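Local structure of iron-containing superoxide dismutase B2 (Trypanosoma brucei, 3ESF) at residues Q72-N77 / A145-T150; A126-D131 / K155-C160. The protein probably catalyses the dismutation of superoxide into hydrogen peroxide and oxygen at an iron(III) centre, as in other iron superoxide dismutases. The protein carries 1 engineered substitution. All blocks are in the same frame, centred on the assembly; numbering follows the deposited sequence.

Contact 1 of 2, residues Q72-N77 / A145-T150; sequences QIFNHN and AGCPLT. With FE (Fe (III) ion), chain E.
The iron-binding helix 64-81 of the alpha-hairpin domain meets, through Gln72, Phe74 and Asn75, the loop that leaves strand 137-143 of the C-terminal domain. Gln72 lays its bent side chain against the methyl of Ala145, CG to CB 3.6 Å; a residue no larger than alanine lets the amide lie close. The Gln72 amide is held chiefly by Tyr36, bonded to NE2, and the same nitrogen gives a weak hydrogen bond of 3.3 Å to the iron-bound water, so it is a second-shell group beside the metal. Asn75 bridges the two domains: its ND2 donates to Gly146 O at 3.3 Å, a bent bond of 148° that reaches the carbonyl from above its plane. Toward the end of the loop the contact becomes apolar. Phe74 CG stands anti to the backbone N (chi1 172°), which sends the ring out to meet Leu149 tip to tip; Leu149 CD1 sits over one face, 3.9 Å from the ring centroid, while Cys147 SG approaches the same ring obliquely, 3.7 Å from CD2. One turn on from Gln72, His76 binds the iron through NE2 at 2.2 Å and gives its ND1 hydrogen to Gln72 O at 2.6 Å. That carbonyl, nearly in the ring plane, also takes His76 N from its opposite face; the ND1 and metal bonds together fix the imidazole's rotation. His28, Asp161 and His165 complete the protein ligands. Helix 55-61 packs on Phe74 and Leu149, strand 124-131 touches Asn75 and Pro148, and Phe121 of the second subunit covers Gln72 and Ala145.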
ATOM      1  N   GLN A  72       5.947   0.525 -12.505  1.00 19.63           N
ATOM      2  CA  GLN A  72       5.843   1.732 -11.682  1.00 19.55           C
ATOM      3  C   GLN A  72       6.422   2.968 -12.351  1.00 19.37           C
ATOM      4  O   GLN A  72       5.899   4.057 -12.169  1.00 19.81           O
ATOM      5  CB  GLN A  72       6.491   1.534 -10.320  1.00 19.57           C
ATOM      6  CG  GLN A  72       5.717   0.593  -9.413  1.00 19.93           C
ATOM      7  CD  GLN A  72       4.409   1.172  -8.938  1.00 19.65           C
ATOM      8  OE1 GLN A  72       3.388   1.033  -9.596  1.00 22.55           O
ATOM      9  NE2 GLN A  72       4.432   1.823  -7.781  1.00 20.39           N
ATOM     10  N   ILE A  73       7.508   2.808 -13.109  1.00 18.99           N
ATOM     11  CA  ILE A  73       8.045   3.919 -13.886  1.00 18.74           C
ATOM     12  C   ILE A  73       7.022   4.481 -14.901  1.00 19.15           C
ATOM     13  O   ILE A  73       6.781   5.691 -14.963  1.00 18.33           O
ATOM     14  CB  ILE A  73       9.414   3.551 -14.542  1.00 18.00           C
ATOM     15  CG1 ILE A  73      10.470   3.342 -13.431  1.00 16.33           C
ATOM     16  CG2 ILE A  73       9.877   4.643 -15.556  1.00 18.70           C
ATOM     17  CD1 ILE A  73      11.682   2.538 -13.868  1.00 16.16           C
ATOM     18  N   PHE A  74       6.445   3.600 -15.697  1.00 18.87           N
ATOM     19  CA  PHE A  74       5.440   4.003 -16.678  1.00 19.46           C
ATOM     20  C   PHE A  74       4.190   4.574 -15.993  1.00 19.09           C
ATOM     21  O   PHE A  74       3.679   5.610 -16.426  1.00 19.47           O
ATOM     22  CB  PHE A  74       5.099   2.811 -17.562  1.00 19.44           C
ATOM     23  CG  PHE A  74       3.972   3.045 -18.474  1.00 19.65           C
ATOM     24  CD1 PHE A  74       4.210   3.312 -19.827  1.00 20.41           C
ATOM     25  CD2 PHE A  74       2.659   3.021 -18.004  1.00 21.46           C
ATOM     26  CE1 PHE A  74       3.144   3.541 -20.702  1.00 23.48           C
ATOM     27  CE2 PHE A  74       1.592   3.271 -18.872  1.00 22.20           C
ATOM     28  CZ  PHE A  74       1.828   3.512 -20.222  1.00 21.33           C
ATOM     29  N   ASN A  75       3.721   3.914 -14.923  1.00 19.19           N
ATOM     30  CA  ASN A  75       2.512   4.333 -14.206  1.00 19.06           C
ATOM     31  C   ASN A  75       2.674   5.750 -13.657  1.00 19.08           C
ATOM     32  O   ASN A  75       1.765   6.538 -13.755  1.00 19.18           O
ATOM     33  CB  ASN A  75       2.156   3.376 -13.054  1.00 18.74           C
ATOM     34  CG  ASN A  75       1.670   2.022 -13.532  1.00 19.65           C
ATOM     35  OD1 ASN A  75       1.363   1.816 -14.715  1.00 20.54           O
ATOM     36  ND2 ASN A  75       1.596   1.089 -12.617  1.00 18.80           N
ATOM     37  N   HIS A  76       3.823   6.048 -13.050  1.00 19.12           N
ATOM     38  CA  HIS A  76       4.083   7.386 -12.505  1.00 19.23           C
ATOM     39  C   HIS A  76       4.232   8.442 -13.572  1.00 19.22           C
ATOM     40  O   HIS A  76       3.783   9.563 -13.401  1.00 19.36           O
ATOM     41  CB  HIS A  76       5.320   7.370 -11.609  1.00 18.87           C
ATOM     42  CG  HIS A  76       5.067   6.736 -10.283  1.00 19.16           C
ATOM     43  ND1 HIS A  76       5.054   5.369 -10.106  1.00 17.78           N
ATOM     44  CD2 HIS A  76       4.722   7.279  -9.095  1.00 19.12           C
ATOM     45  CE1 HIS A  76       4.736   5.101  -8.854  1.00 20.69           C
ATOM     46  NE2 HIS A  76       4.505   6.240  -8.226  1.00 18.73           N
ATOM     47  N   ASN A  77       4.911   8.098 -14.669  1.00 19.54           N
ATOM     48  CA  ASN A  77       4.999   9.006 -15.814  1.00 19.17           C
ATOM     49  C   ASN A  77       3.588   9.392 -16.274  1.00 19.06           C
ATOM     50  O   ASN A  77       3.277  10.579 -16.481  1.00 17.54           O
ATOM     51  CB  ASN A  77       5.762   8.367 -16.994  1.00 19.44           C
ATOM     52  CG  ASN A  77       7.280   8.265 -16.752  1.00 18.97           C
ATOM     53  OD1 ASN A  77       7.826   8.889 -15.844  1.00 18.65           O
ATOM     54  ND2 ASN A  77       7.961   7.510 -17.615  1.00 17.14           N
ATOM     55  N   ALA A 145       1.889  -2.799  -8.671  1.00 20.05           N
ATOM     56  CA  ALA A 145       2.491  -2.195  -9.874  1.00 19.86           C
ATOM     57  C   ALA A 145       1.813  -2.639 -11.163  1.00 20.31           C
ATOM     58  O   ALA A 145       2.361  -2.424 -12.251  1.00 20.44           O
ATOM     59  CB  ALA A 145       3.974  -2.468  -9.942  1.00 20.03           C
ATOM     60  N   GLY A 146       0.619  -3.239 -11.047  1.00 20.41           N
ATOM     61  CA  GLY A 146      -0.133  -3.693 -12.233  1.00 20.10           C
ATOM     62  C   GLY A 146      -0.298  -2.571 -13.242  1.00 19.80           C
ATOM     63  O   GLY A 146      -0.466  -1.410 -12.882  1.00 20.40           O
ATOM     64  N   CYS A 147      -0.270  -2.925 -14.517  1.00 20.36           N
ATOM     65  CA  CYS A 147      -0.298  -1.943 -15.587  1.00 20.23           C
ATOM     66  C   CYS A 147      -1.194  -2.473 -16.714  1.00 20.06           C
ATOM     67  O   CYS A 147      -1.024  -3.626 -17.147  1.00 19.69           O
ATOM     68  CB  CYS A 147       1.132  -1.665 -16.099  1.00 20.42           C
ATOM     69  SG  CYS A 147       1.277  -0.394 -17.382  1.00 19.94           S
ATOM     70  N   PRO A 148      -2.125  -1.632 -17.218  1.00 19.74           N
ATOM     71  CA  PRO A 148      -3.053  -2.080 -18.288  1.00 19.49           C
ATOM     72  C   PRO A 148      -2.350  -2.550 -19.580  1.00 19.58           C
ATOM     73  O   PRO A 148      -2.972  -3.239 -20.385  1.00 18.64           O
ATOM     74  CB  PRO A 148      -3.947  -0.852 -18.538  1.00 19.02           C
ATOM     75  CG  PRO A 148      -3.167   0.304 -18.015  1.00 20.16           C
ATOM     76  CD  PRO A 148      -2.368  -0.229 -16.844  1.00 19.72           C
ATOM     77  N   LEU A 149      -1.080  -2.172 -19.761  1.00 19.73           N
ATOM     78  CA  LEU A 149      -0.284  -2.613 -20.930  1.00 20.63           C
ATOM     79  C   LEU A 149      -0.062  -4.126 -21.013  1.00 20.09           C
ATOM     80  O   LEU A 149       0.237  -4.635 -22.088  1.00 20.11           O
ATOM     81  CB  LEU A 149       1.080  -1.901 -21.021  1.00 20.39           C
ATOM     82  CG  LEU A 149       1.177  -0.384 -21.112  1.00 21.04           C
ATOM     83  CD1 LEU A 149       2.626  -0.003 -21.463  1.00 22.27           C
ATOM     84  CD2 LEU A 149       0.168   0.176 -22.096  1.00 23.53           C
ATOM     85  N   THR A 150      -0.232  -4.832 -19.900  1.00 19.97           N
ATOM     86  CA  THR A 150      -0.109  -6.314 -19.888  1.00 20.27           C
ATOM     87  C   THR A 150      -1.371  -7.000 -20.444  1.00 20.91           C
ATOM     88  O   THR A 150      -1.380  -8.211 -20.670  1.00 20.65           O
ATOM     89  CB  THR A 150       0.203  -6.869 -18.470  1.00 20.33           C
ATOM     90  OG1 THR A 150      -0.868  -6.555 -17.576  1.00 18.27           O
ATOM     91  CG2 THR A 150       1.543  -6.285 -17.926  1.00 19.62           C
TER
HETATM   92 FE    FE E 198       3.361   6.509  -6.417  1.00 21.69          FE
HETATM   93  O   HOH W   1       2.747   4.470  -6.612  1.00 20.31           O

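Contact 2 of 2, residues A126-D131 / K155-C160. Engineered in segment 155-160: Thr159 (natural residue Ala).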
ATOM      1  N   ALA A 126      -6.109   3.697 -10.124  1.00 20.06           N
ATOM      2  CA  ALA A 126      -7.404   3.764 -10.817  1.00 19.82           C
ATOM      3  C   ALA A 126      -7.160   4.314 -12.193  1.00 19.71           C
ATOM      4  O   ALA A 126      -6.442   5.319 -12.350  1.00 20.29           O
ATOM      5  CB  ALA A 126      -8.412   4.599 -10.060  1.00 19.17           C
ATOM      6  N   TRP A 127      -7.731   3.651 -13.200  1.00 19.32           N
ATOM      7  CA  TRP A 127      -7.513   4.047 -14.578  1.00 19.41           C
ATOM      8  C   TRP A 127      -8.820   4.338 -15.306  1.00 19.24           C
ATOM      9  O   TRP A 127      -9.859   3.743 -15.020  1.00 18.74           O
ATOM     10  CB  TRP A 127      -6.816   2.945 -15.385  1.00 19.45           C
ATOM     11  CG  TRP A 127      -5.483   2.482 -14.878  1.00 19.79           C
ATOM     12  CD1 TRP A 127      -5.261   1.535 -13.892  1.00 18.02           C
ATOM     13  CD2 TRP A 127      -4.189   2.892 -15.332  1.00 19.06           C
ATOM     14  NE1 TRP A 127      -3.939   1.343 -13.728  1.00 16.83           N
ATOM     15  CE2 TRP A 127      -3.242   2.164 -14.573  1.00 18.40           C
ATOM     16  CE3 TRP A 127      -3.733   3.771 -16.332  1.00 19.48           C
ATOM     17  CZ2 TRP A 127      -1.872   2.305 -14.755  1.00 19.57           C
ATOM     18  CZ3 TRP A 127      -2.357   3.931 -16.510  1.00 19.40           C
ATOM     19  CH2 TRP A 127      -1.437   3.201 -15.729  1.00 19.62           C
ATOM     20  N   LEU A 128      -8.727   5.240 -16.277  1.00 19.01           N
ATOM     21  CA  LEU A 128      -9.643   5.244 -17.399  1.00 18.50           C
ATOM     22  C   LEU A 128      -8.844   4.587 -18.532  1.00 18.10           C
ATOM     23  O   LEU A 128      -7.711   4.980 -18.786  1.00 17.88           O
ATOM     24  CB  LEU A 128     -10.082   6.690 -17.749  1.00 18.06           C
ATOM     25  CG  LEU A 128     -10.978   6.940 -18.985  1.00 18.46           C
ATOM     26  CD1 LEU A 128     -12.263   6.100 -18.959  1.00 19.56           C
ATOM     27  CD2 LEU A 128     -11.333   8.425 -19.098  1.00 19.27           C
ATOM     28  N   VAL A 129      -9.418   3.565 -19.168  1.00 18.06           N
ATOM     29  CA  VAL A 129      -8.789   2.907 -20.307  1.00 17.78           C
ATOM     30  C   VAL A 129      -9.779   2.760 -21.443  1.00 18.17           C
ATOM     31  O   VAL A 129     -10.996   2.819 -21.244  1.00 17.65           O
ATOM     32  CB  VAL A 129      -8.181   1.473 -19.980  1.00 17.43           C
ATOM     33  CG1 VAL A 129      -7.172   1.515 -18.849  1.00 16.66           C
ATOM     34  CG2 VAL A 129      -9.298   0.436 -19.738  1.00 17.26           C
ATOM     35  N   GLN A 130      -9.249   2.576 -22.645  1.00 18.73           N
ATOM     36  CA  GLN A 130     -10.081   2.243 -23.787  1.00 18.95           C
ATOM     37  C   GLN A 130      -9.765   0.823 -24.231  1.00 19.32           C
ATOM     38  O   GLN A 130      -8.596   0.452 -24.377  1.00 18.67           O
ATOM     39  CB  GLN A 130      -9.828   3.214 -24.933  1.00 18.69           C
ATOM     40  CG  GLN A 130     -10.802   3.008 -26.127  1.00 18.65           C
ATOM     41  CD  GLN A 130     -10.438   3.837 -27.339  1.00 20.19           C
ATOM     42  OE1 GLN A 130      -9.282   4.228 -27.511  1.00 22.27           O
ATOM     43  NE2 GLN A 130     -11.419   4.093 -28.198  1.00 17.21           N
ATOM     44  N   ASP A 131     -10.816   0.031 -24.428  1.00 19.75           N
ATOM     45  CA  ASP A 131     -10.729  -1.203 -25.210  1.00 20.69           C
ATOM     46  C   ASP A 131     -10.503  -0.890 -26.721  1.00 20.55           C
ATOM     47  O   ASP A 131     -11.342  -0.285 -27.394  1.00 20.72           O
ATOM     48  CB  ASP A 131     -12.007  -2.036 -25.015  1.00 21.52           C
ATOM     49  CG  ASP A 131     -11.908  -3.420 -25.644  1.00 23.53           C
ATOM     50  OD1 ASP A 131     -11.556  -3.521 -26.833  1.00 24.57           O
ATOM     51  OD2 ASP A 131     -12.187  -4.416 -24.949  1.00 25.96           O
ATOM     52  N   LYS A 155      -5.791   0.487 -23.694  1.00 21.25           N
ATOM     53  CA  LYS A 155      -5.006   1.689 -23.935  1.00 20.50           C
ATOM     54  C   LYS A 155      -5.318   2.644 -22.794  1.00 19.67           C
ATOM     55  O   LYS A 155      -6.461   3.016 -22.607  1.00 19.21           O
ATOM     56  CB  LYS A 155      -5.378   2.291 -25.303  1.00 20.36           C
ATOM     57  CG  LYS A 155      -4.748   3.654 -25.588  1.00 21.06           C
ATOM     58  CD  LYS A 155      -5.009   4.102 -27.043  1.00 20.95           C
ATOM     59  CE  LYS A 155      -6.359   4.747 -27.224  1.00 19.77           C
ATOM     60  NZ  LYS A 155      -6.402   5.498 -28.524  1.00 21.48           N
ATOM     61  N   PRO A 156      -4.307   2.976 -21.974  1.00 19.44           N
ATOM     62  CA  PRO A 156      -4.579   3.875 -20.871  1.00 19.22           C
ATOM     63  C   PRO A 156      -4.848   5.301 -21.369  1.00 18.72           C
ATOM     64  O   PRO A 156      -4.262   5.742 -22.357  1.00 17.66           O
ATOM     65  CB  PRO A 156      -3.304   3.796 -20.021  1.00 19.31           C
ATOM     66  CG  PRO A 156      -2.247   3.406 -20.961  1.00 19.85           C
ATOM     67  CD  PRO A 156      -2.897   2.543 -22.003  1.00 19.24           C
ATOM     68  N   ILE A 157      -5.759   5.977 -20.667  1.00 18.67           N
ATOM     69  CA  ILE A 157      -6.195   7.330 -20.998  1.00 18.42           C
ATOM     70  C   ILE A 157      -5.804   8.236 -19.830  1.00 18.95           C
ATOM     71  O   ILE A 157      -5.196   9.277 -20.022  1.00 19.15           O
ATOM     72  CB  ILE A 157      -7.746   7.384 -21.242  1.00 18.08           C
ATOM     73  CG1 ILE A 157      -8.186   6.471 -22.410  1.00 17.62           C
ATOM     74  CG2 ILE A 157      -8.240   8.831 -21.369  1.00 15.39           C
ATOM     75  CD1 ILE A 157      -7.446   6.689 -23.766  1.00 17.57           C
ATOM     76  N   LEU A 158      -6.159   7.827 -18.616  1.00 19.63           N
ATOM     77  CA  LEU A 158      -5.832   8.586 -17.402  1.00 20.67           C
ATOM     78  C   LEU A 158      -5.516   7.639 -16.259  1.00 20.51           C
ATOM     79  O   LEU A 158      -6.019   6.523 -16.229  1.00 20.61           O
ATOM     80  CB  LEU A 158      -7.012   9.467 -16.956  1.00 21.81           C
ATOM     81  CG  LEU A 158      -7.434  10.784 -17.607  1.00 23.86           C
ATOM     82  CD1 LEU A 158      -8.798  11.161 -17.110  1.00 23.37           C
ATOM     83  CD2 LEU A 158      -6.431  11.929 -17.376  1.00 25.11           C
ATOM     84  N   THR A 159      -4.704   8.089 -15.307  1.00 19.84           N
ATOM     85  CA  THR A 159      -4.551   7.336 -14.052  1.00 20.12           C
ATOM     86  C   THR A 159      -4.450   8.241 -12.819  1.00 19.84           C
ATOM     87  O   THR A 159      -3.937   9.367 -12.889  1.00 20.00           O
ATOM     88  CB  THR A 159      -3.353   6.302 -14.108  1.00 19.52           C
ATOM     89  OG1 THR A 159      -3.504   5.298 -13.083  1.00 21.45           O
ATOM     90  CG2 THR A 159      -2.012   6.997 -13.976  1.00 20.01           C
ATOM     91  N   CYS A 160      -4.978   7.740 -11.711  1.00 20.49           N
ATOM     92  CA  CYS A 160      -4.741   8.314 -10.392  1.00 20.83           C
ATOM     93  C   CYS A 160      -4.051   7.272  -9.478  1.00 20.40           C
ATOM     94  O   CYS A 160      -4.613   6.182  -9.238  1.00 20.60           O
ATOM     95  CB  CYS A 160      -6.079   8.765  -9.782  1.00 20.61           C
ATOM     96  SG  CYS A 160      -5.940   9.426  -8.106  1.00 22.96           S
TER
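Strands 126-131 and 155-160 run antiparallel, their axes 4.5 Å apart at closest approach, and a classic beta bulge interrupts the ladder where Ile157 and Leu158 both face Leu128. Leu128 O accepts from both backbone nitrogens, Ile157 N at 2.9 Å and Leu158 N at 3.2 Å, which come from the same face of its plane. Beyond the bulge Val129 pairs with Pro156, a non-hydrogen-bonded position that suits a residue lacking an N-H. The broad indole of Trp127 runs alongside Pro156 and Thr159, pointing the same way: Pro156 CB touches Trp127 CZ3 at 3.6 Å, and Thr159 CB lies against one face of the six-membered ring, 3.6 Å from its centroid. Trp127 NE1 is hydrogen-bonded to Thr142 OG1. Thr159 is an engineered residue. Its OG1 is anti to the backbone N (chi1 -161°), a setting that lets it donate to Ala126 O at 3.0 Å from above the carbonyl plane, while lying over the indole face. Ile157, turned toward the partner strand by the bulge, crosses Leu128, CG2 to CD2 3.9 Å; Leu158, on the face of Leu128, packs on helix 188-196. Farther along, Gln130 and Lys155 lie side by side, Gln130 extended and Lys155 bent at chi3. The chemistry is thus divided: apolar groups dominate mid-ladder, while at its end buried Gln130 has NE2 satisfied by Lys135 O, and Lys155 NZ bonds Phe195 O and Gln194 O by the C-terminal end of helix 188-196, where a positive charge should be favoured.

Overall arrangement
The centres of contacts 1 and 2 lie about 11 Å apart, and their segments alternate along the chain: 72-77, 126-131, 145-150, 155-160. Contact 1 joins helix 64-81 of the alpha-hairpin domain to the loop between strands 137-143 and 154-161, whereas contact 2 lies wholly in the C-terminal domain and pairs the middle strand of its antiparallel sheet with an outer one. They meet where the Trp127 ring packs on Asn75 and Pro148, with Leu149 against Pro156 nearby. Strand 154-161 runs on to the iron ligand Asp161, and helix 64-81 supplies His76, so both domains contribute ligands to one iron.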